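Local coordinates for escJ (Escherichia coli, PDB 1YJ7), which is a lipoprotein of the YscJ family that probably forms part of the membrane platform on which the type III secretion system of enteropathogenic E. coli assembles, at residues D[19-24]-D[51-56]; D[24-29]-D[40-45]. The protein carries 3 engineered substitutions. All blocks are in the same frame, centred on the assembly; numbering follows the deposited sequence.

Both contacts belong to one small alpha/beta unit near the N-terminus, with their centres about 9 Å apart. The chain runs through helix 11-23, strand 28-32, strand 38-42 and helix 47-56, so contact 2, which pairs the two strands, is nested inside the loop that contact 1 closes by packing the two helices. Asn-24 is common to both. Where they meet, Leu-21 CB lies 3.8 Å from Val-28 CG1, and Ile-53 CD1 lies 4.0 Å from Val-26 CG2. The helix pair and the hairpin thus share one apolar core, which strand 3-9 completes, a build consistent with the ring-building motif of YscJ/FliF proteins.

Contact 1. Residues D[19-24]-D[51-56]; sequences ALLLSN and ITILNN
Ile-53 is the main bump of this helix-helix contact, and its branches sit against Leu-20, Leu-21 and Asn-24. Ile-53 CG2, anti to the backbone N, enters the hollow between the two leucines, 3.7 Å from Leu-20 CG and 4.0 Å from Leu-21 CD2. Ile-53 CD1, ending the other branch, lies 3.7 Å from Asn-24 CB and close to Asn-24 CG; the two side chains reach toward each other. A beta-branched isoleucine suits the place because one arm goes between the leucines and the other to Asn-24. The Leu-20 and Ile-53 side chains lie alongside one another, pointing opposite ways, whereas Leu-21 and Leu-54 cross at about a right angle, Leu-54 CD2 lying 4.2 Å from Leu-21 CG. The segments belong to helices 11-23 and 47-56, the two helices of an alpha/beta unit whose three-stranded antiparallel sheet supplies Leu-5, in contact with Leu-21 and Leu-54. The helix axes run at 127° to each other and approach to 10.3 Å, a spacing that long leucines can bridge. Where helix 11-23 ends, Leu-20 O is gripped from opposite faces of its plane by Ser-23 OG and by Asn-24 ND2, each 2.8 Å away. Asparagine suits this helix end because its amide N-H can return to Leu-20 O; the bond, 161° at the hydrogen, ties down the amide while CB and CG stay against Ile-53 CD1.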
loop_
_atom_site.group_PDB
_atom_site.type_symbol
_atom_site.label_atom_id
_atom_site.label_comp_id
_atom_site.label_asym_id
_atom_site.label_seq_id
_atom_site.Cartn_x
_atom_site.Cartn_y
_atom_site.Cartn_z
ATOM N N ALA D 19 -9.023 6.139 -30.397
ATOM C CA ALA D 19 -8.380 7.141 -31.241
ATOM C C ALA D 19 -6.890 7.311 -30.927
ATOM O O ALA D 19 -6.057 7.430 -31.827
ATOM C CB ALA D 19 -9.108 8.486 -31.129
ATOM N N LEU D 20 -6.551 7.320 -29.640
ATOM C CA LEU D 20 -5.171 7.463 -29.228
ATOM C C LEU D 20 -4.335 6.304 -29.781
ATOM O O LEU D 20 -3.243 6.515 -30.325
ATOM C CB LEU D 20 -5.080 7.530 -27.698
ATOM C CG LEU D 20 -3.695 7.452 -27.054
ATOM C CD1 LEU D 20 -2.805 8.624 -27.518
ATOM C CD2 LEU D 20 -3.870 7.443 -25.562
ATOM N N LEU D 21 -4.848 5.086 -29.641
ATOM C CA LEU D 21 -4.125 3.895 -30.089
ATOM C C LEU D 21 -4.001 3.868 -31.613
ATOM O O LEU D 21 -2.917 3.614 -32.146
ATOM C CB LEU D 21 -4.771 2.619 -29.559
ATOM C CG LEU D 21 -4.612 2.432 -28.042
ATOM C CD1 LEU D 21 -5.431 1.264 -27.589
ATOM C CD2 LEU D 21 -3.158 2.254 -27.648
ATOM N N LEU D 22 -5.094 4.178 -32.310
ATOM C CA LEU D 22 -5.085 4.191 -33.781
ATOM C C LEU D 22 -4.107 5.221 -34.328
ATOM O O LEU D 22 -3.429 4.970 -35.338
ATOM C CB LEU D 22 -6.487 4.448 -34.328
ATOM C CG LEU D 22 -7.484 3.311 -34.210
ATOM C CD1 LEU D 22 -8.860 3.785 -34.639
ATOM C CD2 LEU D 22 -7.061 2.088 -35.027
ATOM N N SER D 23 -3.974 6.348 -33.638
ATOM C CA SER D 23 -3.084 7.412 -34.082
ATOM C C SER D 23 -1.606 7.035 -33.899
ATOM O O SER D 23 -0.730 7.659 -34.484
ATOM C CB SER D 23 -3.405 8.723 -33.376
ATOM O OG SER D 23 -2.963 8.698 -32.037
ATOM N N ASN D 24 -1.356 6.013 -33.082
ATOM C CA ASN D 24 -0.027 5.439 -32.883
ATOM C C ASN D 24 0.168 4.145 -33.649
ATOM O O ASN D 24 1.094 3.369 -33.364
ATOM C CB ASN D 24 0.207 5.189 -31.388
ATOM C CG ASN D 24 0.527 6.448 -30.645
ATOM O OD1 ASN D 24 1.671 6.888 -30.635
ATOM N ND2 ASN D 24 -0.480 7.064 -30.037
ATOM N N ILE D 51 -0.492 -0.879 -23.813
ATOM C CA ILE D 51 -0.537 -0.575 -22.400
ATOM C C ILE D 51 0.409 0.584 -22.041
ATOM O O ILE D 51 0.072 1.421 -21.183
ATOM C CB ILE D 51 -0.238 -1.868 -21.592
ATOM C CG1 ILE D 51 -1.382 -2.873 -21.798
ATOM C CG2 ILE D 51 -0.069 -1.558 -20.101
ATOM C CD1 ILE D 51 -2.766 -2.377 -21.445
ATOM N N THR D 52 1.565 0.652 -22.690
ATOM C CA THR D 52 2.515 1.749 -22.442
ATOM C C THR D 52 1.871 3.084 -22.838
ATOM O O THR D 52 1.891 4.047 -22.071
ATOM C CB THR D 52 3.825 1.538 -23.209
ATOM O OG1 THR D 52 4.466 0.328 -22.755
ATOM C CG2 THR D 52 4.842 2.666 -22.912
ATOM N N ILE D 53 1.286 3.115 -24.027
ATOM C CA ILE D 53 0.628 4.317 -24.536
ATOM C C ILE D 53 -0.527 4.716 -23.636
ATOM O O ILE D 53 -0.654 5.885 -23.270
ATOM C CB ILE D 53 0.137 4.103 -26.012
ATOM C CG1 ILE D 53 1.330 4.026 -26.954
ATOM C CG2 ILE D 53 -0.796 5.271 -26.452
ATOM C CD1 ILE D 53 1.014 3.404 -28.305
ATOM N N LEU D 54 -1.363 3.757 -23.238
ATOM C CA LEU D 54 -2.479 4.098 -22.367
ATOM C C LEU D 54 -1.990 4.573 -20.999
ATOM O O LEU D 54 -2.474 5.572 -20.475
ATOM C CB LEU D 54 -3.428 2.941 -22.204
ATOM C CG LEU D 54 -4.130 2.525 -23.492
ATOM C CD1 LEU D 54 -4.972 1.288 -23.222
ATOM C CD2 LEU D 54 -4.971 3.653 -24.080
ATOM N N ASN D 55 -1.019 3.872 -20.453
ATOM C CA ASN D 55 -0.441 4.261 -19.155
ATOM C C ASN D 55 0.141 5.677 -19.172
ATOM O O ASN D 55 -0.157 6.482 -18.278
ATOM C CB ASN D 55 0.413 3.139 -18.561
ATOM C CG ASN D 55 -0.471 2.052 -17.890
ATOM O OD1 ASN D 55 -1.129 1.252 -18.568
ATOM N ND2 ASN D 55 -0.555 2.089 -16.555
ATOM N N ASN D 56 0.912 5.981 -20.216
ATOM C CA ASN D 56 1.608 7.264 -20.334
ATOM C C ASN D 56 0.612 8.412 -20.496
ATOM O O ASN D 56 0.918 9.552 -20.192
ATOM C CB ASN D 56 2.590 7.250 -21.497
ATOM C CG ASN D 56 3.832 6.406 -21.227
ATOM O OD1 ASN D 56 3.986 5.813 -20.161
ATOM N ND2 ASN D 56 4.724 6.350 -22.208
#

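Contact 2. Residues D[24-29]-D[40-45]. Engineered in segment 40-45: Ala-43 (natural residue Glu), Ala-44 (natural residue Lys), Ala-45 (natural residue Glu).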
loop_
_atom_site.group_PDB
_atom_site.type_symbol
_atom_site.label_atom_id
_atom_site.label_comp_id
_atom_site.label_asym_id
_atom_site.label_seq_id
_atom_site.Cartn_x
_atom_site.Cartn_y
_atom_site.Cartn_z
ATOM N N ASN D 24 -1.356 6.013 -33.082
ATOM C CA ASN D 24 -0.027 5.439 -32.883
ATOM C C ASN D 24 0.168 4.145 -33.649
ATOM O O ASN D 24 1.094 3.369 -33.364
ATOM C CB ASN D 24 0.207 5.189 -31.388
ATOM C CG ASN D 24 0.527 6.448 -30.645
ATOM O OD1 ASN D 24 1.671 6.888 -30.635
ATOM N ND2 ASN D 24 -0.480 7.064 -30.037
ATOM N N ASP D 25 -0.715 3.883 -34.604
ATOM C CA ASP D 25 -0.596 2.715 -35.472
ATOM C C ASP D 25 -0.670 1.388 -34.709
ATOM O O ASP D 25 -0.021 0.399 -35.065
ATOM C CB ASP D 25 0.676 2.874 -36.316
ATOM C CG ASP D 25 0.711 4.227 -37.018
ATOM O OD1 ASP D 25 -0.330 4.579 -37.635
ATOM O OD2 ASP D 25 1.670 5.038 -36.982
ATOM N N VAL D 26 -1.475 1.381 -33.650
ATOM C CA VAL D 26 -1.821 0.166 -32.939
ATOM C C VAL D 26 -3.157 -0.326 -33.467
ATOM O O VAL D 26 -4.117 0.424 -33.485
ATOM C CB VAL D 26 -1.944 0.409 -31.416
ATOM C CG1 VAL D 26 -2.490 -0.840 -30.699
ATOM C CG2 VAL D 26 -0.622 0.832 -30.850
ATOM N N ASN D 27 -3.209 -1.596 -33.841
ATOM C CA ASN D 27 -4.423 -2.234 -34.348
ATOM C C ASN D 27 -5.368 -2.531 -33.176
ATOM O O ASN D 27 -5.193 -3.498 -32.439
ATOM C CB ASN D 27 -4.041 -3.503 -35.156
ATOM C CG ASN D 27 -5.166 -4.542 -35.264
ATOM O OD1 ASN D 27 -6.357 -4.226 -35.175
ATOM N ND2 ASN D 27 -4.772 -5.794 -35.480
ATOM N N VAL D 28 -6.383 -1.696 -33.018
ATOM C CA VAL D 28 -7.354 -1.881 -31.946
ATOM C C VAL D 28 -8.746 -2.149 -32.522
ATOM O O VAL D 28 -9.135 -1.610 -33.554
ATOM C CB VAL D 28 -7.329 -0.696 -30.916
ATOM C CG1 VAL D 28 -7.259 0.638 -31.599
ATOM C CG2 VAL D 28 -8.530 -0.741 -29.962
ATOM N N SER D 29 -9.470 -3.028 -31.861
ATOM C CA SER D 29 -10.835 -3.335 -32.227
ATOM C C SER D 29 -11.757 -3.064 -31.052
ATOM O O SER D 29 -11.381 -3.226 -29.889
ATOM C CB SER D 29 -10.949 -4.782 -32.699
ATOM O OG SER D 29 -10.572 -5.668 -31.678
ATOM N N LEU D 40 -12.419 -2.761 -25.666
ATOM C CA LEU D 40 -11.291 -2.622 -26.558
ATOM C C LEU D 40 -10.344 -3.801 -26.444
ATOM O O LEU D 40 -10.090 -4.267 -25.343
ATOM C CB LEU D 40 -10.493 -1.347 -26.248
ATOM C CG LEU D 40 -11.238 -0.041 -26.440
ATOM C CD1 LEU D 40 -10.335 1.125 -26.052
ATOM C CD2 LEU D 40 -11.741 0.111 -27.873
ATOM N N SER D 41 -9.836 -4.254 -27.586
ATOM C CA SER D 41 -8.843 -5.326 -27.691
ATOM C C SER D 41 -7.790 -4.974 -28.720
ATOM O O SER D 41 -7.992 -4.124 -29.574
ATOM C CB SER D 41 -9.512 -6.657 -28.083
ATOM O OG SER D 41 -10.667 -6.892 -27.308
ATOM N N VAL D 42 -6.636 -5.621 -28.638
ATOM C CA VAL D 42 -5.544 -5.368 -29.561
ATOM C C VAL D 42 -4.895 -6.690 -29.919
ATOM O O VAL D 42 -5.041 -7.667 -29.191
ATOM C CB VAL D 42 -4.463 -4.446 -28.942
ATOM C CG1 VAL D 42 -5.009 -3.048 -28.751
ATOM C CG2 VAL D 42 -3.949 -5.046 -27.601
ATOM N N ALA D 43 -4.177 -6.712 -31.034
ATOM C CA ALA D 43 -3.329 -7.852 -31.391
ATOM C C ALA D 43 -2.331 -8.096 -30.275
ATOM O O ALA D 43 -1.807 -7.135 -29.702
ATOM C CB ALA D 43 -2.593 -7.571 -32.694
ATOM N N ALA D 44 -2.060 -9.370 -29.963
ATOM C CA ALA D 44 -1.123 -9.713 -28.898
ATOM C C ALA D 44 0.242 -9.060 -29.077
ATOM O O ALA D 44 0.882 -8.682 -28.106
ATOM C CB ALA D 44 -0.958 -11.254 -28.782
ATOM N N ALA D 45 0.684 -8.927 -30.323
ATOM C CA ALA D 45 2.004 -8.384 -30.624
ATOM C C ALA D 45 2.073 -6.884 -30.325
ATOM O O ALA D 45 3.158 -6.316 -30.199
ATOM C CB ALA D 45 2.363 -8.656 -32.081
HETATM O O HOH W 1 -12.906 -5.727 -28.418
#
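A beta hairpin formed by strands 28-32 and 38-42 brings Ser-29 opposite Ser-41 and Val-28 opposite Val-42. The serines make an antiparallel hydrogen-bonded pair: Ser-29 N donates to Ser-41 O at 2.9 Å, with 168° at the hydrogen, and Ser-41 N returns a bond to Ser-29 O at 3.0 Å, in the plane of that carbonyl. A water is hydrogen-bonded to Ser-41 OG at 2.8 Å and lies 3.3 Å from Ser-29 O, to which it may also donate. Small hydroxyl side chains suit this partly exposed face. The valines form the next, non-hydrogen-bonded pair, where the backbones come close enough for Val-28 CA to lie 3.3 Å from Ser-41 O in a CA-H...O contact. Their side chains point to the other face of the three-stranded antiparallel sheet, whose middle strand is 38-42, with 3-9 along its far edge. Helix 11-23 packs on that face through Leu-21 and Leu-22 against Val-28 and through Met-17 against Leu-40, so branched aliphatic residues fit here. Val-28 CG2, anti to its backbone N, touches Leu-40 CD2 at 3.9 Å, the two side chains meeting at a slant. Val-42 CG1 lies beside Val-28 CB and is also met by Val-26 CG1, 3.9 Å away, from the loop before the strand. The positive phi of Asp-25 (62°) marks the Schellman motif that turns the chain out of the helix toward Val-26. On the side away from the hairpin turn, where the segments become loop, they part company, and Asn-27 ND2 rests 4.0 Å from CB of the engineered Ala-43.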